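Local coordinates for endoglucanase (Thermotoga maritima, PDB 2FVG), which probably works as an aminopeptidase of the M42 family that uses two divalent metal cations per subunit, in spite of its endoglucanase name, at residues S26-L31 / L43-R48; V65-S70 / K94-K99; L81-V86 / G145-F150. One frame throughout, in Å; residues are numbered along the deposited sequence.

Interaction 1. Residues S26-L31 / L43-R48; sequences SKIEGL and LIALKR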
loop_
_atom_site.group_PDB
_atom_site.type_symbol
_atom_site.label_atom_id
_atom_site.label_comp_id
_atom_site.label_asym_id
_atom_site.label_seq_id
_atom_site.Cartn_x
_atom_site.Cartn_y
_atom_site.Cartn_z
ATOM N N SER A 26 8.844 9.131 -11.100
ATOM C CA SER A 26 9.430 8.877 -12.424
ATOM C C SER A 26 8.437 8.244 -13.402
ATOM O O SER A 26 8.529 8.459 -14.616
ATOM C CB SER A 26 10.711 8.036 -12.340
ATOM O OG SER A 26 10.440 6.702 -11.932
ATOM N N LYS A 27 7.478 7.488 -12.879
ATOM C CA LYS A 27 6.477 6.847 -13.729
ATOM C C LYS A 27 5.268 7.711 -14.088
ATOM O O LYS A 27 4.663 7.520 -15.150
ATOM C CB LYS A 27 6.013 5.515 -13.119
ATOM C CG LYS A 27 7.145 4.500 -12.893
ATOM C CD LYS A 27 7.944 4.188 -14.175
ATOM C CE LYS A 27 9.092 3.254 -13.856
ATOM N NZ LYS A 27 9.902 2.905 -15.053
ATOM N N ILE A 28 4.915 8.662 -13.230
ATOM C CA ILE A 28 3.720 9.477 -13.480
ATOM C C ILE A 28 3.938 10.941 -13.882
ATOM O O ILE A 28 2.977 11.603 -14.288
ATOM C CB ILE A 28 2.691 9.383 -12.319
ATOM C CG1 ILE A 28 3.309 9.930 -11.019
ATOM C CG2 ILE A 28 2.180 7.932 -12.207
ATOM C CD1 ILE A 28 2.353 10.013 -9.823
ATOM N N GLU A 29 5.171 11.438 -13.778
ATOM C CA GLU A 29 5.501 12.831 -14.153
ATOM C C GLU A 29 4.858 13.330 -15.437
ATOM O O GLU A 29 4.254 14.406 -15.457
ATOM C CB GLU A 29 7.009 13.031 -14.274
ATOM C CG GLU A 29 7.701 13.320 -12.970
ATOM C CD GLU A 29 9.221 13.297 -13.084
ATOM O OE1 GLU A 29 9.759 12.654 -14.029
ATOM O OE2 GLU A 29 9.872 13.902 -12.196
ATOM N N GLY A 30 5.004 12.563 -16.515
ATOM C CA GLY A 30 4.463 12.968 -17.797
ATOM C C GLY A 30 3.039 12.534 -18.037
ATOM O O GLY A 30 2.556 12.605 -19.167
ATOM N N LEU A 31 2.366 12.087 -16.981
ATOM C CA LEU A 31 0.984 11.619 -17.083
ATOM C C LEU A 31 -0.013 12.527 -16.375
ATOM O O LEU A 31 -1.216 12.429 -16.590
ATOM C CB LEU A 31 0.875 10.200 -16.508
ATOM C CG LEU A 31 1.647 9.100 -17.254
ATOM C CD1 LEU A 31 1.597 7.813 -16.464
ATOM C CD2 LEU A 31 1.118 8.901 -18.681
ATOM N N LEU A 43 2.956 12.281 -1.934
ATOM C CA LEU A 43 3.115 12.627 -3.335
ATOM C C LEU A 43 1.728 12.932 -3.839
ATOM O O LEU A 43 0.853 12.087 -3.750
ATOM C CB LEU A 43 3.730 11.467 -4.116
ATOM C CG LEU A 43 3.982 11.696 -5.612
ATOM C CD1 LEU A 43 4.950 12.844 -5.837
ATOM C CD2 LEU A 43 4.540 10.422 -6.189
ATOM N N ILE A 44 1.540 14.139 -4.372
ATOM C CA ILE A 44 0.234 14.593 -4.819
ATOM C C ILE A 44 0.268 14.857 -6.307
ATOM O O ILE A 44 1.003 15.718 -6.779
ATOM C CB ILE A 44 -0.183 15.873 -4.050
ATOM C CG1 ILE A 44 -0.092 15.618 -2.542
ATOM C CG2 ILE A 44 -1.572 16.368 -4.493
ATOM C CD1 ILE A 44 -0.635 16.725 -1.704
ATOM N N ALA A 45 -0.530 14.095 -7.039
ATOM C CA ALA A 45 -0.583 14.210 -8.481
ATOM C C ALA A 45 -1.948 14.710 -8.827
ATOM O O ALA A 45 -2.924 14.241 -8.250
ATOM C CB ALA A 45 -0.339 12.855 -9.117
ATOM N N LEU A 46 -2.024 15.680 -9.734
ATOM C CA LEU A 46 -3.314 16.228 -10.171
ATOM C C LEU A 46 -3.624 15.927 -11.625
ATOM O O LEU A 46 -2.798 16.144 -12.515
ATOM C CB LEU A 46 -3.349 17.749 -9.976
ATOM C CG LEU A 46 -4.473 18.594 -10.579
ATOM C CD1 LEU A 46 -5.848 18.136 -10.107
ATOM C CD2 LEU A 46 -4.279 20.071 -10.249
ATOM N N LYS A 47 -4.828 15.429 -11.866
ATOM C CA LYS A 47 -5.284 15.231 -13.210
ATOM C C LYS A 47 -6.546 16.089 -13.285
ATOM O O LYS A 47 -7.569 15.730 -12.718
ATOM C CB LYS A 47 -5.582 13.755 -13.476
ATOM C CG LYS A 47 -5.844 13.446 -14.918
ATOM C CD LYS A 47 -4.562 13.417 -15.707
ATOM C CE LYS A 47 -4.860 13.236 -17.178
ATOM N NZ LYS A 47 -3.572 13.192 -17.911
ATOM N N ARG A 48 -6.456 17.243 -13.944
ATOM C CA ARG A 48 -7.591 18.141 -14.056
ATOM C C ARG A 48 -8.712 17.475 -14.848
ATOM O O ARG A 48 -8.467 16.658 -15.748
ATOM C CB ARG A 48 -7.192 19.502 -14.648
ATOM C CG ARG A 48 -6.189 20.256 -13.771
ATOM C CD ARG A 48 -5.884 21.702 -14.193
ATOM N NE ARG A 48 -5.110 22.341 -13.119
ATOM C CZ ARG A 48 -3.778 22.415 -13.065
ATOM N NH1 ARG A 48 -3.016 21.954 -14.058
ATOM N NH2 ARG A 48 -3.196 22.988 -12.021
#
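Ile28 of helix 18-28 packs on Leu43 and Ala45 of strand 43-47, a helix-on-sheet contact of the kind that builds alpha/beta domains such as the catalytic domain of M42 peptidases. The strand lies inside the mixed sheet, between strands 34-37 and 187-194. Leu43 and Ala45 turn their side chains to the helix, whereas Ile44 between them points away, as the alternation of a strand demands. The tight part is apolar and buried. Ile28 holds CG1 between its backbone N and carbonyl carbon (chi1 62°) and is extended beyond, which brings CD1 to the strand. There Ile28 CD1 meets the Ala45 CB methyl at 4.0 Å, and Leu43 CD2 flanks the same CD1 at 4.3 Å. Phe193, Ile176 and Leu179 also touch Ile28, so the sheet and helix 166-180 both enclose it.

The other end is looser and partly open to solvent. The nearest approach of the Leu31 side chain is CB to Lys47 NZ, 5.5 Å, and its backbone makes the contact instead. CG of Lys47 stands opposite the backbone N, and the chain bends at chi2 (76°), bringing the ammonium over to the carbonyl. With Lys47 cut back to an alanine, the Leu31 carbonyl would probably lose this donor and segment 26-31 would be less firmly tied to the strand. Lys47 NZ donates a hydrogen bond of 2.8 Å to Leu31 O, approaching at a C=O...N angle of 152° and tilted out of the carbonyl plane.

Interaction 2. Residues V65-S70 / K94-K99; sequences VGFVVS and KVVQVK. With EDO (1,2-ethanediol), chain C.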
loop_
_atom_site.group_PDB
_atom_site.type_symbol
_atom_site.label_atom_id
_atom_site.label_comp_id
_atom_site.label_asym_id
_atom_site.label_seq_id
_atom_site.Cartn_x
_atom_site.Cartn_y
_atom_site.Cartn_z
ATOM N N VAL A 65 5.435 -2.343 6.571
ATOM C CA VAL A 65 5.961 -2.689 7.881
ATOM C C VAL A 65 7.463 -3.007 7.792
ATOM O O VAL A 65 7.943 -3.505 6.764
ATOM C CB VAL A 65 5.161 -3.858 8.516
ATOM C CG1 VAL A 65 5.831 -4.361 9.798
ATOM C CG2 VAL A 65 3.775 -3.373 8.855
ATOM N N GLY A 66 8.207 -2.745 8.876
ATOM C CA GLY A 66 9.652 -2.982 8.854
ATOM C C GLY A 66 10.267 -2.842 10.220
ATOM O O GLY A 66 9.613 -3.129 11.217
ATOM N N PHE A 67 11.525 -2.405 10.259
ATOM C CA PHE A 67 12.255 -2.284 11.509
ATOM C C PHE A 67 13.187 -1.089 11.409
ATOM O O PHE A 67 13.307 -0.465 10.346
ATOM C CB PHE A 67 13.079 -3.573 11.763
ATOM C CG PHE A 67 12.294 -4.845 11.571
ATOM C CD1 PHE A 67 11.507 -5.351 12.604
ATOM C CD2 PHE A 67 12.304 -5.507 10.350
ATOM C CE1 PHE A 67 10.755 -6.505 12.429
ATOM C CE2 PHE A 67 11.558 -6.663 10.160
ATOM C CZ PHE A 67 10.778 -7.168 11.208
ATOM N N VAL A 68 13.865 -0.787 12.513
ATOM C CA VAL A 68 14.828 0.286 12.548
ATOM C C VAL A 68 16.012 -0.202 13.399
ATOM O O VAL A 68 15.827 -0.932 14.373
ATOM C CB VAL A 68 14.177 1.618 13.013
ATOM C CG1 VAL A 68 13.699 1.550 14.470
ATOM C CG2 VAL A 68 15.100 2.805 12.770
ATOM N N VAL A 69 17.228 0.142 12.973
ATOM C CA VAL A 69 18.429 -0.272 13.674
ATOM C C VAL A 69 18.511 0.529 14.956
ATOM O O VAL A 69 18.656 1.766 14.949
ATOM C CB VAL A 69 19.697 -0.093 12.826
ATOM C CG1 VAL A 69 20.913 -0.522 13.618
ATOM C CG2 VAL A 69 19.586 -0.897 11.521
ATOM N N SER A 70 18.377 -0.181 16.064
ATOM C CA SER A 70 18.416 0.464 17.367
ATOM C C SER A 70 19.800 0.381 17.998
ATOM O O SER A 70 20.156 1.217 18.823
ATOM C CB SER A 70 17.322 -0.091 18.289
ATOM O OG SER A 70 17.431 -1.493 18.449
ATOM N N LYS A 94 14.246 -14.984 8.876
ATOM C CA LYS A 94 13.790 -14.051 7.828
ATOM C C LYS A 94 14.918 -13.197 7.268
ATOM O O LYS A 94 15.784 -12.743 8.019
ATOM C CB LYS A 94 12.665 -13.141 8.326
ATOM C CG LYS A 94 11.246 -13.528 7.906
ATOM C CD LYS A 94 10.865 -14.927 8.264
ATOM C CE LYS A 94 9.451 -15.215 7.800
ATOM N NZ LYS A 94 9.059 -16.597 8.178
ATOM N N VAL A 95 14.906 -12.990 5.947
ATOM C CA VAL A 95 15.922 -12.151 5.292
ATOM C C VAL A 95 15.438 -10.707 5.210
ATOM O O VAL A 95 14.293 -10.420 4.794
ATOM C CB VAL A 95 16.325 -12.655 3.883
ATOM C CG1 VAL A 95 17.531 -11.875 3.370
ATOM C CG2 VAL A 95 16.678 -14.135 3.923
ATOM N N VAL A 96 16.331 -9.797 5.563
ATOM C CA VAL A 96 16.012 -8.388 5.606
ATOM C C VAL A 96 17.131 -7.625 4.947
ATOM O O VAL A 96 18.174 -8.209 4.630
ATOM C CB VAL A 96 15.886 -7.897 7.057
ATOM C CG1 VAL A 96 14.621 -8.450 7.722
ATOM C CG2 VAL A 96 17.135 -8.249 7.860
ATOM N N GLN A 97 16.939 -6.329 4.743
ATOM C CA GLN A 97 18.003 -5.536 4.146
ATOM C C GLN A 97 18.079 -4.138 4.718
ATOM O O GLN A 97 17.069 -3.585 5.127
ATOM C CB GLN A 97 17.839 -5.425 2.641
ATOM C CG GLN A 97 16.741 -4.484 2.226
ATOM C CD GLN A 97 17.141 -3.669 1.013
ATOM O OE1 GLN A 97 17.388 -2.457 1.118
ATOM N NE2 GLN A 97 17.270 -4.329 -0.126
ATOM N N VAL A 98 19.292 -3.584 4.765
ATOM C CA VAL A 98 19.521 -2.229 5.257
ATOM C C VAL A 98 20.454 -1.627 4.226
ATOM O O VAL A 98 21.535 -2.157 3.971
ATOM C CB VAL A 98 20.151 -2.212 6.673
ATOM C CG1 VAL A 98 20.446 -0.777 7.150
ATOM C CG2 VAL A 98 19.236 -2.867 7.662
ATOM N N LYS A 99 20.024 -0.532 3.618
ATOM C CA LYS A 99 20.766 0.122 2.549
ATOM C C LYS A 99 21.415 -0.878 1.596
ATOM O O LYS A 99 22.639 -0.882 1.404
ATOM C CB LYS A 99 21.745 1.165 3.107
ATOM C CG LYS A 99 21.004 2.354 3.740
ATOM C CD LYS A 99 21.910 3.421 4.285
ATOM C CE LYS A 99 22.810 2.875 5.371
ATOM N NZ LYS A 99 23.584 3.949 6.075
HETATM C C1 EDO C . 5.610 -6.106 3.788
HETATM O O1 EDO C . 6.647 -5.839 4.726
HETATM C C2 EDO C . 4.899 -7.386 4.210
HETATM O O2 EDO C . 4.132 -7.895 3.117
#
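Phe67 meets Val96, and Val69 meets Val98, across one face of the strand that separates them. Strands 66-72 and 95-98 are both antiparallel neighbours of strand 147-150, and therefore run parallel to each other without pairing; the CA atoms of Val69 and Val98 are 8.7 Å apart, too far for backbone bonding. What bridges the gap is side chain alone, and all four residues direct their CB atoms toward the opposite segment.

The rotamers show how. Val69 and Val98 share one conformation, with CG1 anti to the backbone N (chi1 179° and 177°), and each offers the other methyl, which is anti to the carbonyl carbon. These two methyls, Val69 CG2 and Val98 CG2, come together at 4.3 Å. Val96 is rotated differently (chi1 -71°), so that CG1 takes the place anti to the carbonyl carbon and becomes the methyl in contact. Val96 CG1 reaches Phe67 CE2 at 4.3 Å, approaching the ring obliquely. Phe67 is held by more than this valine: its ring makes edge-to-face stacks with Phe80 and Phe150. Val148 of the intervening strand touches Phe67, Val96 and Val98.

At the Val65 end of the segment, a 1,2-ethanediol, probably from the crystallisation liquor, makes a weak hydrogen bond from O1 to Val65 O at 3.4 Å, and is also hydrogen-bonded to Pro310 O and Ala165 N. Such next-but-one packing on one face of an antiparallel sheet belongs here to the six-stranded sheet, consistent with the smaller beta domain that accompanies the catalytic domain in M42 peptidases.

Interaction 3. Residues L81-V86 / G145-F150; sequences LPVGGV and GDYVSF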
loop_
_atom_site.group_PDB
_atom_site.type_symbol
_atom_site.label_atom_id
_atom_site.label_comp_id
_atom_site.label_asym_id
_atom_site.label_seq_id
_atom_site.Cartn_x
_atom_site.Cartn_y
_atom_site.Cartn_z
ATOM N N LEU A 81 14.161 -2.566 16.277
ATOM C CA LEU A 81 12.859 -2.382 16.877
ATOM C C LEU A 81 11.880 -2.325 15.719
ATOM O O LEU A 81 12.239 -1.805 14.662
ATOM C CB LEU A 81 12.809 -1.078 17.678
ATOM C CG LEU A 81 13.772 -0.914 18.860
ATOM C CD1 LEU A 81 13.783 0.539 19.324
ATOM C CD2 LEU A 81 13.434 -1.867 20.003
ATOM N N PRO A 82 10.656 -2.863 15.911
ATOM C CA PRO A 82 9.618 -2.888 14.876
ATOM C C PRO A 82 9.100 -1.512 14.485
ATOM O O PRO A 82 9.157 -0.572 15.282
ATOM C CB PRO A 82 8.481 -3.673 15.536
ATOM C CG PRO A 82 8.704 -3.480 17.012
ATOM C CD PRO A 82 10.196 -3.500 17.160
ATOM N N VAL A 83 8.626 -1.407 13.246
ATOM C CA VAL A 83 8.001 -0.193 12.726
ATOM C C VAL A 83 6.722 -0.712 12.079
ATOM O O VAL A 83 6.723 -1.124 10.933
ATOM C CB VAL A 83 8.890 0.559 11.704
ATOM C CG1 VAL A 83 8.175 1.791 11.156
ATOM C CG2 VAL A 83 10.209 0.970 12.332
ATOM N N GLY A 84 5.636 -0.714 12.846
ATOM C CA GLY A 84 4.361 -1.260 12.392
ATOM C C GLY A 84 4.083 -2.507 13.207
ATOM O O GLY A 84 4.776 -2.776 14.201
ATOM N N GLY A 85 3.085 -3.281 12.792
ATOM C CA GLY A 85 2.709 -4.496 13.521
ATOM C C GLY A 85 3.454 -5.728 13.039
ATOM O O GLY A 85 3.209 -6.202 11.926
ATOM N N VAL A 86 4.364 -6.239 13.871
ATOM C CA VAL A 86 5.147 -7.417 13.520
ATOM C C VAL A 86 5.197 -8.386 14.695
ATOM O O VAL A 86 5.491 -7.994 15.829
ATOM C CB VAL A 86 6.614 -7.060 13.126
ATOM C CG1 VAL A 86 7.195 -8.132 12.219
ATOM C CG2 VAL A 86 6.697 -5.730 12.419
ATOM N N GLY A 145 19.380 3.907 13.446
ATOM C CA GLY A 145 18.373 4.723 12.801
ATOM C C GLY A 145 18.040 4.345 11.384
ATOM O O GLY A 145 17.045 4.847 10.839
ATOM N N ASP A 146 18.859 3.487 10.764
ATOM C CA ASP A 146 18.573 3.031 9.409
ATOM C C ASP A 146 17.337 2.146 9.395
ATOM O O ASP A 146 17.034 1.467 10.374
ATOM C CB ASP A 146 19.756 2.280 8.776
ATOM C CG ASP A 146 20.958 3.190 8.465
ATOM O OD1 ASP A 146 20.802 4.439 8.404
ATOM O OD2 ASP A 146 22.079 2.640 8.283
ATOM N N TYR A 147 16.639 2.156 8.273
ATOM C CA TYR A 147 15.437 1.355 8.104
ATOM C C TYR A 147 15.745 -0.008 7.488
ATOM O O TYR A 147 16.505 -0.127 6.514
ATOM C CB TYR A 147 14.381 2.131 7.314
ATOM C CG TYR A 147 13.778 3.245 8.133
ATOM C CD1 TYR A 147 12.620 3.031 8.878
ATOM C CD2 TYR A 147 14.383 4.503 8.199
ATOM C CE1 TYR A 147 12.066 4.049 9.671
ATOM C CE2 TYR A 147 13.838 5.537 8.992
ATOM C CZ TYR A 147 12.681 5.296 9.724
ATOM O OH TYR A 147 12.127 6.290 10.497
ATOM N N VAL A 148 15.142 -1.025 8.087
ATOM C CA VAL A 148 15.321 -2.415 7.709
ATOM C C VAL A 148 14.047 -2.921 7.070
ATOM O O VAL A 148 12.986 -2.830 7.665
ATOM C CB VAL A 148 15.562 -3.260 8.984
ATOM C CG1 VAL A 148 15.805 -4.713 8.632
ATOM C CG2 VAL A 148 16.734 -2.678 9.818
ATOM N N SER A 149 14.121 -3.432 5.849
ATOM C CA SER A 149 12.911 -3.975 5.256
ATOM C C SER A 149 13.085 -5.466 4.982
ATOM O O SER A 149 14.209 -5.973 4.961
ATOM C CB SER A 149 12.544 -3.212 3.994
ATOM O OG SER A 149 13.559 -3.315 3.035
ATOM N N PHE A 150 11.971 -6.175 4.814
ATOM C CA PHE A 150 12.031 -7.573 4.447
ATOM C C PHE A 150 12.541 -7.680 3.026
ATOM O O PHE A 150 12.371 -6.760 2.210
ATOM C CB PHE A 150 10.657 -8.231 4.509
ATOM C CG PHE A 150 10.131 -8.392 5.877
ATOM C CD1 PHE A 150 10.572 -9.440 6.680
ATOM C CD2 PHE A 150 9.176 -7.522 6.367
ATOM C CE1 PHE A 150 10.068 -9.611 7.973
ATOM C CE2 PHE A 150 8.668 -7.680 7.638
ATOM C CZ PHE A 150 9.122 -8.726 8.449
#
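Two apolar side-chain pairs, Val83 with Tyr147 and Val86 with Phe150, make a surface contact across the antiparallel six-stranded sheet. Strand 66-72 lies between strands 78-83 and 147-150 in that sheet and bonds to both, Gly66 pairing with Val83 and Phe67 with Val148. The two strands are therefore next-but-one neighbours; the directions of 83-86, which leaves strand 78-83 for a loop, and of 147-150 differ by 27°. Distance supports the reading: the CA atoms of Val83 and Tyr147 are 8.9 Å apart, so only side chains can close the gap.

Val83 points its CB at the other segment, and its CG2 comes to 4.5 Å from Tyr147 CE1, oblique to the ring. Tyr147 itself leaves its backbone across that direction, and the far part of the ring makes the approach. The side chain of Tyr147 is about 9 Å from that of Glu198, a predicted zinc ligand, which places this part of the sheet near the probable metal site without joining it.

Beyond Val83 the chain turns through Gly84, whose backbone angles (112°/-169°) would press a CB against the preceding carbonyl O. The turn carries the segment on to Val86, which also packs on Val65 and Phe67. Phe150 presents its edge here: Val86 CG1 sits near the ring plane, 4.3 Å from Phe150 CZ.

Interaction 1 stands apart: its centre is about 30 Å from that of interaction 2 and 29 Å from that of interaction 3, with nearest atoms about 17 Å away in both cases. It closes in the chain before the others open and belongs to the mixed sheet, whose strands 55-61 and 215-224 carry the predicted metal ligands His61 and Glu220. Interactions 2 and 3, centres about 5 Å apart, share the separate antiparallel sheet; their segments alternate along the chain (65-70, 81-86, 94-99, 145-150). Segment 145-150 lies between both segments of interaction 2, with probable hydrogen bonds Val69 O to Gly145 N (2.7 Å) and Gln97 N to Ser149 O (2.8 Å). Two sheets are consistent with the two-domain build of M42 peptidases.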